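Local coordinates for D-alanyl-D-alanine carboxypeptidase (Penicillin binding protein) family protein (Francisella tularensis subsp. tularensis, PDB 6OSU) that probably trims the terminal D-alanine from peptidoglycan precursor peptides, acting as a serine-type D-Ala-D-Ala carboxypeptidase of the peptidase S11 family in cell wall biogenesis, at residues A[89-94]-A[114-119]; A[331-336]-A[409-414]; A[67-72]-A[152-157]; A[210-215]-A[249-254]; A[49-54]-A[322-327]. One frame throughout, in Å; residues are numbered along the deposited sequence.

In the fold
Along the chain, contact 5 opens first, at strand 50-54, and closes last of the catalytic-region contacts, at helix 310-327; contacts 3, 1 and 4 fall between its two halves. Contacts 1 and 3 belong to the helical part that carries the predicted catalytic residues, their centres about 21 Å apart, helix 66-79 running on toward strand 88-90. Contact 4, about 19 Å from contact 1 centre to centre, touches it through Asn-115 and Ser-211. Contact 5 covers the edge of the five-stranded sheet, and its helix leads directly into strand 328-334 of contact 2, in the C-terminal PBP5-type domain. Contacts 2 and 4 are the most distant pair, centres about 54 Å apart, which reflects an elongated molecule.

Contact 1 of 5, residues A[89-94]-A[114-119]; sequences IPISEN and RNLVTG
Leu-116 reaches from its helix to both Ile-89 and Ile-91, and its two methyls divide the work. Its CB starts toward the strand, and with CG anti to the carbonyl carbon (chi1 -72°) the chain splits at CG into CD1, which goes to Ile-89, and CD2, which goes to Ile-91. CD1 lies 3.6 Å from Ile-89 CD1 and 3.8 Å from Ile-89 CB, so it rests against the root of that side chain as well as its end. CD2 meets Ile-91 CD1 more loosely, at 4.2 Å from Leu-116 CD2. The Ile-89 and Leu-116 side chains meet at a slant, whereas those of Ile-91 and Leu-116 run past each other in opposite senses. The contact packs helix 113-123 against a two-stranded antiparallel sheet: strand 88-90 pairs with 110-112, the strand leading straight into that helix. No hydrogen bond joins the two segments. Val-111 of the pairing strand touches both Ile-91 and Leu-116, and helix 126-137 closes over the same cluster through Ala-128, Ala-131 and Leu-132.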
# COMPACT_ATOMS: atom_id res chain seq x y z
N ILE A 89 22.49 2.13 16.77
CA ILE A 89 23.14 2.93 15.74
C ILE A 89 23.71 4.19 16.38
O ILE A 89 22.98 4.87 17.13
CB ILE A 89 22.17 3.29 14.61
CG1 ILE A 89 21.84 2.05 13.78
CG2 ILE A 89 22.76 4.38 13.72
CD1 ILE A 89 20.39 1.75 13.77
N PRO A 90 24.96 4.55 16.12
CA PRO A 90 25.47 5.84 16.59
C PRO A 90 24.85 6.99 15.82
O PRO A 90 24.59 6.89 14.61
CB PRO A 90 26.98 5.73 16.34
CG PRO A 90 27.09 4.78 15.19
CD PRO A 90 25.97 3.79 15.36
N ILE A 91 24.62 8.09 16.51
CA ILE A 91 24.05 9.29 15.92
C ILE A 91 25.20 10.25 15.64
O ILE A 91 25.81 10.78 16.57
CB ILE A 91 22.99 9.93 16.82
CG1 ILE A 91 21.98 8.89 17.29
CG2 ILE A 91 22.30 11.08 16.10
CD1 ILE A 91 21.21 8.23 16.17
N SER A 92 25.49 10.48 14.36
CA SER A 92 26.49 11.47 14.00
C SER A 92 25.98 12.88 14.25
O SER A 92 24.77 13.11 14.40
CB SER A 92 26.88 11.31 12.53
OG SER A 92 25.77 11.54 11.68
N GLU A 93 26.91 13.83 14.31
CA GLU A 93 26.51 15.23 14.41
C GLU A 93 25.79 15.69 13.15
O GLU A 93 24.95 16.59 13.22
CB GLU A 93 27.72 16.11 14.71
CG GLU A 93 27.78 16.59 16.15
CD GLU A 93 29.20 16.79 16.65
OE1 GLU A 93 30.00 17.44 15.94
OE2 GLU A 93 29.52 16.28 17.74
N ASN A 94 26.11 15.10 12.00
CA ASN A 94 25.37 15.40 10.78
C ASN A 94 23.90 15.03 10.94
O ASN A 94 23.01 15.82 10.62
CB ASN A 94 25.99 14.67 9.59
CG ASN A 94 25.19 14.86 8.32
OD1 ASN A 94 25.06 15.98 7.81
ND2 ASN A 94 24.64 13.77 7.79
N ARG A 114 14.65 -0.08 16.10
CA ARG A 114 13.22 0.03 16.35
C ARG A 114 12.83 1.47 16.67
O ARG A 114 11.83 1.98 16.14
CB ARG A 114 12.81 -0.91 17.49
CG ARG A 114 11.35 -1.33 17.43
CD ARG A 114 10.98 -2.39 18.47
NE ARG A 114 11.06 -3.76 17.95
CZ ARG A 114 10.18 -4.31 17.11
NH1 ARG A 114 9.15 -3.60 16.66
NH2 ARG A 114 10.33 -5.56 16.71
N ASN A 115 13.61 2.15 17.51
CA ASN A 115 13.31 3.55 17.83
C ASN A 115 13.50 4.45 16.62
O ASN A 115 12.67 5.33 16.35
CB ASN A 115 14.17 4.02 19.00
CG ASN A 115 13.71 3.44 20.33
OD1 ASN A 115 12.54 3.14 20.51
ND2 ASN A 115 14.65 3.30 21.26
N LEU A 116 14.60 4.27 15.88
CA LEU A 116 14.87 5.12 14.72
C LEU A 116 13.82 4.92 13.63
O LEU A 116 13.38 5.89 13.00
CB LEU A 116 16.27 4.85 14.16
CG LEU A 116 17.46 5.34 14.98
CD1 LEU A 116 18.76 4.94 14.30
CD2 LEU A 116 17.39 6.85 15.16
N VAL A 117 13.42 3.67 13.39
CA VAL A 117 12.40 3.41 12.38
C VAL A 117 11.06 4.00 12.81
O VAL A 117 10.31 4.54 11.99
CB VAL A 117 12.29 1.90 12.10
CG1 VAL A 117 11.10 1.60 11.21
CG2 VAL A 117 13.57 1.40 11.45
N THR A 118 10.74 3.90 14.11
CA THR A 118 9.52 4.52 14.61
C THR A 118 9.56 6.03 14.41
O THR A 118 8.57 6.64 13.98
CB THR A 118 9.32 4.18 16.09
OG1 THR A 118 9.43 2.76 16.26
CG2 THR A 118 7.95 4.62 16.56
N GLY A 119 10.70 6.66 14.71
CA GLY A 119 10.82 8.09 14.47
C GLY A 119 10.65 8.44 13.00
O GLY A 119 9.98 9.41 12.66

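Contact 2 of 5, residues A[331-336]-A[409-414]; sequences VLLYKA and EIASIP
Leu-333 overlaps Ala-411 and the near side of Ile-410 with one methyl, CD1. That methyl lies 4.3 Å from Ala-411 CB and 4.5 Å from Ile-410 CG2, a light touch in both cases. Leu-333 and Ala-411 are also the pair with the nearest CA atoms, 8.4 Å apart. The two segments meet through side chains, with no hydrogen bond between them. Ile-410 starts toward Leu-333 from its CB, but only its CG2 branch stays on that side; the CG1 branch, ending in CD1, leads away. Farther along, Tyr-334 and Ile-413 also have their CB atoms directed toward the other segment, but neither comes within contact distance. Neighbours supply much of the remaining packing: Ile-364 touches Leu-333, Ala-411 and Ile-413, and Leu-376 touches Leu-333 and Ile-410. The hydroxyl of Tyr-334 is held at Ser-338 O and Ser-360 N, which fixes the far end of that ring.

Both strands are irregular exactly where they meet. Leu-333 and Tyr-334 lie together opposite Ile-364, and Ile-410 and Ala-411 opposite Ile-401, each pair forming a classic beta bulge. Strand 328-334 pairs with 364-369, while strand 409-417 belongs to a separate five-stranded antiparallel sheet; this is packing between two sheets of the all-beta C-terminal domain of PBP5-type carboxypeptidases.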
# COMPACT_ATOMS: atom_id res chain seq x y z
N VAL A 331 -12.63 -11.47 -6.87
CA VAL A 331 -13.30 -12.68 -7.33
C VAL A 331 -12.31 -13.51 -8.15
O VAL A 331 -11.60 -12.97 -9.01
CB VAL A 331 -14.55 -12.37 -8.17
CG1 VAL A 331 -15.22 -13.66 -8.63
CG2 VAL A 331 -15.54 -11.53 -7.37
N LEU A 332 -12.26 -14.81 -7.88
CA LEU A 332 -11.51 -15.74 -8.72
C LEU A 332 -12.39 -16.12 -9.90
O LEU A 332 -13.22 -17.02 -9.81
CB LEU A 332 -11.09 -16.98 -7.92
CG LEU A 332 -10.26 -18.00 -8.70
CD1 LEU A 332 -8.87 -17.46 -8.98
CD2 LEU A 332 -10.19 -19.33 -7.96
N LEU A 333 -12.22 -15.41 -11.02
CA LEU A 333 -13.07 -15.63 -12.18
C LEU A 333 -12.73 -16.94 -12.89
O LEU A 333 -13.61 -17.56 -13.49
CB LEU A 333 -12.95 -14.46 -13.14
CG LEU A 333 -13.25 -13.09 -12.52
CD1 LEU A 333 -12.86 -11.95 -13.45
CD2 LEU A 333 -14.72 -13.00 -12.16
N TYR A 334 -11.47 -17.36 -12.85
CA TYR A 334 -11.04 -18.60 -13.48
C TYR A 334 -9.98 -19.26 -12.62
O TYR A 334 -8.94 -18.65 -12.34
CB TYR A 334 -10.50 -18.35 -14.90
CG TYR A 334 -9.94 -19.59 -15.55
CD1 TYR A 334 -10.78 -20.57 -16.05
CD2 TYR A 334 -8.57 -19.78 -15.66
CE1 TYR A 334 -10.27 -21.71 -16.64
CE2 TYR A 334 -8.05 -20.92 -16.26
CZ TYR A 334 -8.91 -21.88 -16.75
OH TYR A 334 -8.40 -23.02 -17.34
N LYS A 335 -10.25 -20.49 -12.20
CA LYS A 335 -9.28 -21.30 -11.48
C LYS A 335 -8.37 -22.00 -12.48
O LYS A 335 -8.86 -22.64 -13.42
CB LYS A 335 -10.00 -22.32 -10.60
CG LYS A 335 -9.09 -23.15 -9.72
CD LYS A 335 -9.89 -24.16 -8.91
CE LYS A 335 -11.05 -23.49 -8.18
NZ LYS A 335 -11.66 -24.39 -7.15
N ALA A 336 -7.06 -21.87 -12.29
CA ALA A 336 -6.10 -22.38 -13.26
C ALA A 336 -6.29 -23.88 -13.48
O ALA A 336 -6.70 -24.62 -12.58
CB ALA A 336 -4.67 -22.09 -12.80
N GLU A 409 -15.72 -6.98 -22.37
CA GLU A 409 -14.80 -7.93 -21.75
C GLU A 409 -14.26 -7.37 -20.44
O GLU A 409 -13.74 -6.25 -20.40
CB GLU A 409 -13.65 -8.27 -22.69
CG GLU A 409 -14.10 -9.00 -23.95
CD GLU A 409 -12.94 -9.46 -24.82
OE1 GLU A 409 -11.79 -9.46 -24.33
OE2 GLU A 409 -13.19 -9.84 -25.99
N ILE A 410 -14.36 -8.17 -19.38
CA ILE A 410 -13.80 -7.81 -18.08
C ILE A 410 -12.38 -8.35 -17.94
O ILE A 410 -11.48 -7.63 -17.49
CB ILE A 410 -14.72 -8.33 -16.96
CG1 ILE A 410 -16.06 -7.59 -16.97
CG2 ILE A 410 -14.04 -8.23 -15.60
CD1 ILE A 410 -15.92 -6.10 -17.20
N ALA A 411 -12.17 -9.60 -18.33
CA ALA A 411 -10.86 -10.22 -18.28
C ALA A 411 -10.67 -11.06 -19.54
O ALA A 411 -11.64 -11.55 -20.13
CB ALA A 411 -10.69 -11.10 -17.04
N SER A 412 -9.41 -11.24 -19.94
CA SER A 412 -9.08 -12.03 -21.11
C SER A 412 -7.73 -12.70 -20.86
O SER A 412 -6.77 -12.03 -20.47
CB SER A 412 -9.02 -11.17 -22.37
OG SER A 412 -8.69 -11.95 -23.51
N ILE A 413 -7.67 -14.00 -21.10
CA ILE A 413 -6.43 -14.74 -20.86
C ILE A 413 -6.23 -15.76 -21.98
O ILE A 413 -7.19 -16.44 -22.38
CB ILE A 413 -6.45 -15.38 -19.46
CG1 ILE A 413 -5.04 -15.54 -18.91
CG2 ILE A 413 -7.18 -16.72 -19.44
CD1 ILE A 413 -5.00 -15.73 -17.41
N PRO A 414 -5.03 -15.87 -22.55
CA PRO A 414 -4.81 -16.84 -23.62
C PRO A 414 -4.98 -18.27 -23.11
O PRO A 414 -4.57 -18.61 -22.00
CB PRO A 414 -3.37 -16.57 -24.07
CG PRO A 414 -2.76 -15.77 -22.97
CD PRO A 414 -3.87 -14.99 -22.36

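Contact 3 of 5, residues A[67-72]-A[152-157]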
# COMPACT_ATOMS: atom_id res chain seq x y z
N LYS A 67 10.85 8.71 2.44
CA LYS A 67 11.15 7.94 3.64
C LYS A 67 10.59 6.52 3.58
O LYS A 67 11.05 5.66 4.33
CB LYS A 67 10.62 8.65 4.88
CG LYS A 67 11.33 9.95 5.23
CD LYS A 67 10.88 10.46 6.59
CE LYS A 67 11.65 11.71 7.01
NZ LYS A 67 11.36 12.90 6.16
N ILE A 68 9.60 6.27 2.72
CA ILE A 68 9.08 4.91 2.59
C ILE A 68 10.14 4.00 1.99
O ILE A 68 10.32 2.86 2.43
CB ILE A 68 7.79 4.90 1.75
CG1 ILE A 68 6.71 5.74 2.42
CG2 ILE A 68 7.31 3.47 1.55
CD1 ILE A 68 5.46 5.87 1.59
N MET A 69 10.85 4.49 0.97
CA MET A 69 11.93 3.70 0.38
C MET A 69 13.05 3.48 1.37
O MET A 69 13.60 2.37 1.47
CB MET A 69 12.46 4.37 -0.89
CG MET A 69 13.69 3.68 -1.46
SD MET A 69 13.34 1.96 -1.91
CE MET A 69 12.57 2.18 -3.51
N THR A 70 13.41 4.52 2.13
CA THR A 70 14.44 4.35 3.15
C THR A 70 14.01 3.31 4.17
O THR A 70 14.78 2.40 4.52
CB THR A 70 14.73 5.69 3.84
OG1 THR A 70 15.16 6.64 2.85
CG2 THR A 70 15.83 5.53 4.88
N SER A 71 12.77 3.40 4.64
CA SER A 71 12.25 2.39 5.56
C SER A 71 12.16 1.02 4.88
O SER A 71 12.37 -0.01 5.53
CB SER A 71 10.87 2.81 6.07
OG SER A 71 10.33 1.82 6.92
N TYR A 72 11.84 1.00 3.59
CA TYR A 72 11.80 -0.26 2.84
C TYR A 72 13.15 -0.96 2.89
O TYR A 72 13.23 -2.17 3.14
CB TYR A 72 11.39 0.02 1.39
CG TYR A 72 11.20 -1.20 0.52
CD1 TYR A 72 9.94 -1.74 0.32
CD2 TYR A 72 12.29 -1.81 -0.11
CE1 TYR A 72 9.76 -2.85 -0.48
CE2 TYR A 72 12.12 -2.92 -0.91
CZ TYR A 72 10.85 -3.44 -1.09
OH TYR A 72 10.68 -4.54 -1.89
N LYS A 152 14.44 0.69 -9.15
CA LYS A 152 14.44 0.00 -10.44
C LYS A 152 14.05 -1.46 -10.28
O LYS A 152 13.34 -2.02 -11.13
CB LYS A 152 15.81 0.12 -11.11
CG LYS A 152 16.28 1.54 -11.40
CD LYS A 152 15.57 2.15 -12.60
CE LYS A 152 16.15 3.53 -12.92
NZ LYS A 152 15.52 4.15 -14.12
N ALA A 153 14.51 -2.10 -9.21
CA ALA A 153 14.24 -3.53 -9.02
C ALA A 153 12.77 -3.79 -8.71
O ALA A 153 12.23 -4.82 -9.12
CB ALA A 153 15.12 -4.09 -7.91
N ILE A 154 12.11 -2.89 -7.97
CA ILE A 154 10.69 -3.04 -7.71
C ILE A 154 9.86 -2.78 -8.96
O ILE A 154 8.71 -3.23 -9.05
CB ILE A 154 10.27 -2.12 -6.55
CG1 ILE A 154 11.12 -2.41 -5.31
CG2 ILE A 154 8.80 -2.28 -6.21
CD1 ILE A 154 10.77 -1.54 -4.13
N GLY A 155 10.41 -2.09 -9.95
CA GLY A 155 9.67 -1.70 -11.12
C GLY A 155 9.17 -0.27 -11.10
O GLY A 155 8.30 0.08 -11.91
N MET A 156 9.69 0.57 -10.20
CA MET A 156 9.36 1.99 -10.15
C MET A 156 10.21 2.70 -11.19
O MET A 156 11.29 3.23 -10.90
CB MET A 156 9.59 2.54 -8.75
CG MET A 156 8.97 1.70 -7.64
SD MET A 156 9.53 2.20 -6.00
CE MET A 156 9.01 3.92 -5.99
N ASN A 157 9.73 2.71 -12.43
CA ASN A 157 10.51 3.21 -13.56
C ASN A 157 10.42 4.72 -13.73
O ASN A 157 11.13 5.27 -14.59
CB ASN A 157 10.06 2.52 -14.85
CG ASN A 157 10.32 1.03 -14.83
OD1 ASN A 157 9.39 0.23 -14.88
ND2 ASN A 157 11.60 0.65 -14.77
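Met-69 and Tyr-72 both send CG anti to the backbone N (chi1 173° and -176°), which swings their side chains off helix 66-79 toward Ile-154. The Met-69 chain then bends at both of its later torsions, placing CE against Ile-154 CD1 and Met-156 SD. Ile-154 answers with an extended CG1 branch, its CD1 lying over one face of the Tyr-72 ring. This is a CH-pi contact: Ile-154 CD1 is 3.9 Å from the centroid of the Tyr-72 ring, 25° off the ring normal, and offset toward the rim that bears the hydroxyl. The nearest ring atom is Tyr-72 CZ, at 3.6 Å from Ile-154 CD1. Met-69 CE meets the same methyl tip to tip at 4.2 Å from Ile-154 CD1, and it also lies 3.9 Å from Met-156 SD, where the two methionine chains run alongside in opposite senses.

Gly-155, with its positive phi, ends helix 140-154 in a Schellman motif: Met-156 N bonds to Ala-151 O, and Gly-155 N to Lys-152 O at 3.2 Å. The chain turned there brings Met-156 back toward Met-69. At the polar end of the ring, Tyr-72 OH is hydrogen-bonded to Ser-185 OG.

Helix 66-79 also carries Lys-67, the predicted proton acceptor, whose NZ bonds to Ser-64 OG, Asn-126 OD1 and Asp-165 O away from this cluster. Helix 176-189 packs against both partners, Leu-182 touching Tyr-72 and Ile-154, while strand 274-282 borders Ile-68 through Met-277 and Lys-278.

Contact 4 of 5, residues A[210-215]-A[249-254]; sequences DSVSIA and NKLFPK
Val-212 sits against Leu-251 and Phe-252, where strand 210-212, an outer strand of a small three-stranded antiparallel sheet, meets the C-terminal end of helix 242-251. Val-212 CG1 is anti to the backbone N (chi1 179°), and this turns it onto the end of the Phe-252 ring, 3.5 Å from Phe-252 CZ and 3.9 Å from Phe-252 CE2. The methyl comes at the ring obliquely. That same methyl lies 4.3 Å from Leu-251 CB, so CG1 spans the step from the last helical residue to the first one beyond it. Around the ring, Phe-258 packs with its plane at about 35° to that of Phe-252, and Val-203 of the middle strand adds another apolar surface.

Polar groups do their work around the contact, with no hydrogen bond across it. Val-212 is tied to Val-203 by backbone bonding within the sheet. Ser-213 is the N-cap of helix 214-220, its OG hydrogen-bonded to Asp-216 N. Ser-211 OG bonds to Asn-115, linking the strand to helix 113-123, and Phe-252 O accepts from Ser-234 OG.

The other valine methyl, Val-212 CG2, rests 3.7 Å from Leu-251 O, a backbone carbonyl oxygen.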
# COMPACT_ATOMS: atom_id res chain seq x y z
N ASP A 210 15.46 7.04 24.52
CA ASP A 210 14.65 5.84 24.34
C ASP A 210 13.19 6.24 24.42
O ASP A 210 12.84 7.32 24.88
CB ASP A 210 14.98 4.77 25.39
CG ASP A 210 14.49 3.39 24.98
OD1 ASP A 210 15.33 2.55 24.60
OD2 ASP A 210 13.27 3.15 25.03
N SER A 211 12.33 5.34 23.96
CA SER A 211 10.89 5.59 23.92
C SER A 211 10.17 4.87 25.05
O SER A 211 10.74 4.05 25.78
CB SER A 211 10.32 5.17 22.56
OG SER A 211 10.55 3.79 22.33
N VAL A 212 8.89 5.20 25.21
CA VAL A 212 8.01 4.55 26.17
C VAL A 212 6.72 4.19 25.45
O VAL A 212 6.19 5.00 24.68
CB VAL A 212 7.73 5.43 27.40
CG1 VAL A 212 6.78 4.73 28.36
CG2 VAL A 212 9.02 5.80 28.11
N SER A 213 6.23 2.98 25.70
CA SER A 213 4.95 2.55 25.13
C SER A 213 3.85 3.55 25.46
O SER A 213 3.77 4.06 26.58
CB SER A 213 4.58 1.17 25.68
OG SER A 213 3.18 1.04 25.84
N ILE A 214 3.02 3.84 24.46
CA ILE A 214 1.87 4.72 24.69
C ILE A 214 0.94 4.12 25.72
O ILE A 214 0.34 4.83 26.54
CB ILE A 214 1.15 5.01 23.35
CG1 ILE A 214 2.00 5.94 22.48
CG2 ILE A 214 -0.23 5.61 23.59
CD1 ILE A 214 1.30 6.40 21.22
N ALA A 215 0.81 2.79 25.73
CA ALA A 215 0.02 2.12 26.75
C ALA A 215 0.60 2.34 28.13
O ALA A 215 -0.14 2.52 29.11
CB ALA A 215 -0.09 0.63 26.44
N ASN A 249 7.93 5.29 37.90
CA ASN A 249 9.09 6.10 38.27
C ASN A 249 10.30 5.78 37.41
O ASN A 249 11.14 6.65 37.18
CB ASN A 249 9.41 5.89 39.75
CG ASN A 249 8.48 6.66 40.67
OD1 ASN A 249 7.73 6.06 41.45
ND2 ASN A 249 8.51 7.98 40.58
N LYS A 250 10.42 4.53 36.94
CA LYS A 250 11.55 4.15 36.09
C LYS A 250 11.34 4.59 34.65
O LYS A 250 12.28 5.05 34.00
CB LYS A 250 11.77 2.64 36.16
CG LYS A 250 12.96 2.16 35.35
CD LYS A 250 12.94 0.64 35.17
CE LYS A 250 13.14 -0.08 36.49
NZ LYS A 250 14.56 -0.10 36.92
N LEU A 251 10.12 4.44 34.13
CA LEU A 251 9.84 4.82 32.75
C LEU A 251 9.73 6.33 32.58
O LEU A 251 10.09 6.86 31.52
CB LEU A 251 8.56 4.14 32.26
CG LEU A 251 8.56 2.61 32.24
CD1 LEU A 251 7.18 2.08 31.92
CD2 LEU A 251 9.59 2.10 31.25
N PHE A 252 9.23 7.02 33.60
CA PHE A 252 9.11 8.48 33.58
C PHE A 252 9.79 9.02 34.83
O PHE A 252 9.12 9.33 35.83
CB PHE A 252 7.64 8.92 33.53
CG PHE A 252 6.89 8.40 32.34
CD1 PHE A 252 6.95 9.06 31.12
CD2 PHE A 252 6.12 7.25 32.43
CE1 PHE A 252 6.26 8.59 30.02
CE2 PHE A 252 5.43 6.78 31.34
CZ PHE A 252 5.49 7.45 30.13
N PRO A 253 11.12 9.14 34.82
CA PRO A 253 11.83 9.68 35.99
C PRO A 253 11.43 11.12 36.28
O PRO A 253 10.54 11.65 35.63
CB PRO A 253 13.31 9.57 35.59
CG PRO A 253 13.34 8.53 34.51
CD PRO A 253 12.05 8.70 33.76
N LYS A 254 12.08 11.75 37.25
CA LYS A 254 11.77 13.14 37.60
C LYS A 254 12.82 14.05 37.00
O LYS A 254 14.00 13.98 37.36
CB LYS A 254 11.69 13.31 39.12
CG LYS A 254 10.49 12.60 39.75
CD LYS A 254 10.27 13.00 41.20
CE LYS A 254 11.03 12.11 42.16
NZ LYS A 254 10.31 11.97 43.46

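Contact 5 of 5, residues A[49-54]-A[322-327]; sequences DIVSEK and RYALSK
Val-51 and Ala-324 face each other directly, each with its CB toward the other segment, and Tyr-323 lies beside them with its ring reaching along the strand to Ser-52. The closest approach is between methyls: Val-51 CG2 is 4.0 Å from Ala-324 CB. With CG1 anti to the carbonyl carbon (chi1 -59°), CG2 falls between the backbone N and the carbonyl carbon, which puts it on the helix side of the strand. The small alanine allows the two backbones to come near, and the CA atoms of Val-51 and Ala-324 are 7.1 Å apart.

Tyr-323 presents the CE2 corner of its ring. Val-51 O lies at the ring edge, near its plane, 4.4 Å from Tyr-323 CE2, and Ser-52 CB stands obliquely to the ring at 4.3 Å from the same atom. The serine hydroxyl has a different partner: Ser-52 OG bonds to Trp-40 NE1 on the adjoining strand.

The segments run nearly antiparallel, the axes of strand 50-54 and helix 322-327 at 156° and 9.3 Å apart at closest. Helix 310-327 thus covers the outer strand of the five-stranded antiparallel sheet, with Phe-300 of strand 298-307 touching Val-51, Ala-324 and Leu-325.

No hydrogen bond or ion pair crosses between the segments, and the distances are those of ordinary van der Waals packing. The chemistry therefore implies that nonpolar and van der Waals packing, not polar bonding, joins helix and strand at this point, while Ser-52 OG spends its hydrogen bond on Trp-40 within the sheet.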
# COMPACT_ATOMS: atom_id res chain seq x y z
N ASP A 49 -4.68 -4.81 -9.03
CA ASP A 49 -5.54 -4.08 -9.95
C ASP A 49 -5.71 -2.63 -9.52
O ASP A 49 -5.82 -2.32 -8.33
CB ASP A 49 -6.91 -4.75 -10.04
CG ASP A 49 -6.86 -6.07 -10.78
OD1 ASP A 49 -5.82 -6.37 -11.42
OD2 ASP A 49 -7.86 -6.82 -10.72
N ILE A 50 -5.76 -1.74 -10.51
CA ILE A 50 -6.01 -0.32 -10.31
C ILE A 50 -7.49 -0.07 -10.58
O ILE A 50 -7.99 -0.37 -11.67
CB ILE A 50 -5.12 0.53 -11.22
CG1 ILE A 50 -3.65 0.33 -10.86
CG2 ILE A 50 -5.54 2.00 -11.15
CD1 ILE A 50 -2.69 0.80 -11.93
N VAL A 51 -8.19 0.48 -9.59
CA VAL A 51 -9.62 0.74 -9.72
C VAL A 51 -9.95 2.21 -9.91
O VAL A 51 -11.09 2.53 -10.28
CB VAL A 51 -10.40 0.19 -8.50
CG1 VAL A 51 -10.17 -1.31 -8.36
CG2 VAL A 51 -9.99 0.92 -7.22
N SER A 52 -8.99 3.11 -9.70
CA SER A 52 -9.22 4.54 -9.84
C SER A 52 -7.86 5.23 -9.91
O SER A 52 -6.95 4.89 -9.14
CB SER A 52 -10.03 5.09 -8.66
OG SER A 52 -10.20 6.50 -8.76
N GLU A 53 -7.72 6.17 -10.84
CA GLU A 53 -6.47 6.91 -10.96
C GLU A 53 -6.66 8.11 -11.87
O GLU A 53 -7.50 8.08 -12.78
CB GLU A 53 -5.33 6.02 -11.48
CG GLU A 53 -5.52 5.50 -12.90
CD GLU A 53 -5.00 6.45 -13.97
OE1 GLU A 53 -5.30 6.23 -15.16
OE2 GLU A 53 -4.29 7.42 -13.62
N LYS A 54 -5.88 9.15 -11.62
CA LYS A 54 -5.70 10.26 -12.55
C LYS A 54 -4.23 10.64 -12.57
O LYS A 54 -3.62 10.79 -11.51
CB LYS A 54 -6.55 11.48 -12.19
CG LYS A 54 -6.33 12.67 -13.13
CD LYS A 54 -7.33 13.80 -12.91
CE LYS A 54 -6.89 14.76 -11.81
NZ LYS A 54 -7.82 15.93 -11.70
N ARG A 322 -12.82 4.76 0.67
CA ARG A 322 -14.21 4.39 0.88
C ARG A 322 -14.87 3.94 -0.42
O ARG A 322 -15.66 2.98 -0.44
CB ARG A 322 -14.97 5.57 1.48
CG ARG A 322 -16.42 5.29 1.82
CD ARG A 322 -17.15 6.57 2.19
NE ARG A 322 -16.25 7.60 2.70
CZ ARG A 322 -16.02 8.77 2.09
NH1 ARG A 322 -16.65 9.07 0.96
NH2 ARG A 322 -15.18 9.65 2.63
N TYR A 323 -14.55 4.61 -1.53
CA TYR A 323 -15.10 4.25 -2.83
C TYR A 323 -14.67 2.85 -3.24
O TYR A 323 -15.49 2.05 -3.71
CB TYR A 323 -14.69 5.30 -3.86
CG TYR A 323 -14.88 4.92 -5.31
CD1 TYR A 323 -16.12 5.06 -5.92
CD2 TYR A 323 -13.82 4.46 -6.07
CE1 TYR A 323 -16.30 4.73 -7.26
CE2 TYR A 323 -13.98 4.13 -7.40
CZ TYR A 323 -15.22 4.26 -7.99
OH TYR A 323 -15.38 3.94 -9.32
N ALA A 324 -13.38 2.52 -3.06
CA ALA A 324 -12.89 1.20 -3.45
C ALA A 324 -13.43 0.11 -2.54
O ALA A 324 -13.84 -0.96 -3.01
CB ALA A 324 -11.37 1.19 -3.45
N LEU A 325 -13.45 0.36 -1.22
CA LEU A 325 -13.83 -0.69 -0.28
C LEU A 325 -15.32 -1.02 -0.35
O LEU A 325 -15.72 -2.14 -0.02
CB LEU A 325 -13.46 -0.26 1.14
CG LEU A 325 -11.98 -0.28 1.50
CD1 LEU A 325 -11.71 0.56 2.74
CD2 LEU A 325 -11.50 -1.71 1.71
N SER A 326 -16.15 -0.07 -0.78
CA SER A 326 -17.60 -0.27 -0.76
C SER A 326 -18.19 -0.64 -2.12
O SER A 326 -19.35 -1.07 -2.17
CB SER A 326 -18.29 1.00 -0.25
OG SER A 326 -18.16 2.05 -1.19
N LYS A 327 -17.44 -0.50 -3.21
CA LYS A 327 -17.99 -0.78 -4.53
C LYS A 327 -17.28 -1.90 -5.27
O LYS A 327 -17.72 -2.27 -6.36
CB LYS A 327 -17.97 0.50 -5.39
CG LYS A 327 -18.70 1.66 -4.74
CD LYS A 327 -19.38 2.55 -5.75
CE LYS A 327 -20.56 3.27 -5.12
NZ LYS A 327 -21.59 2.30 -4.65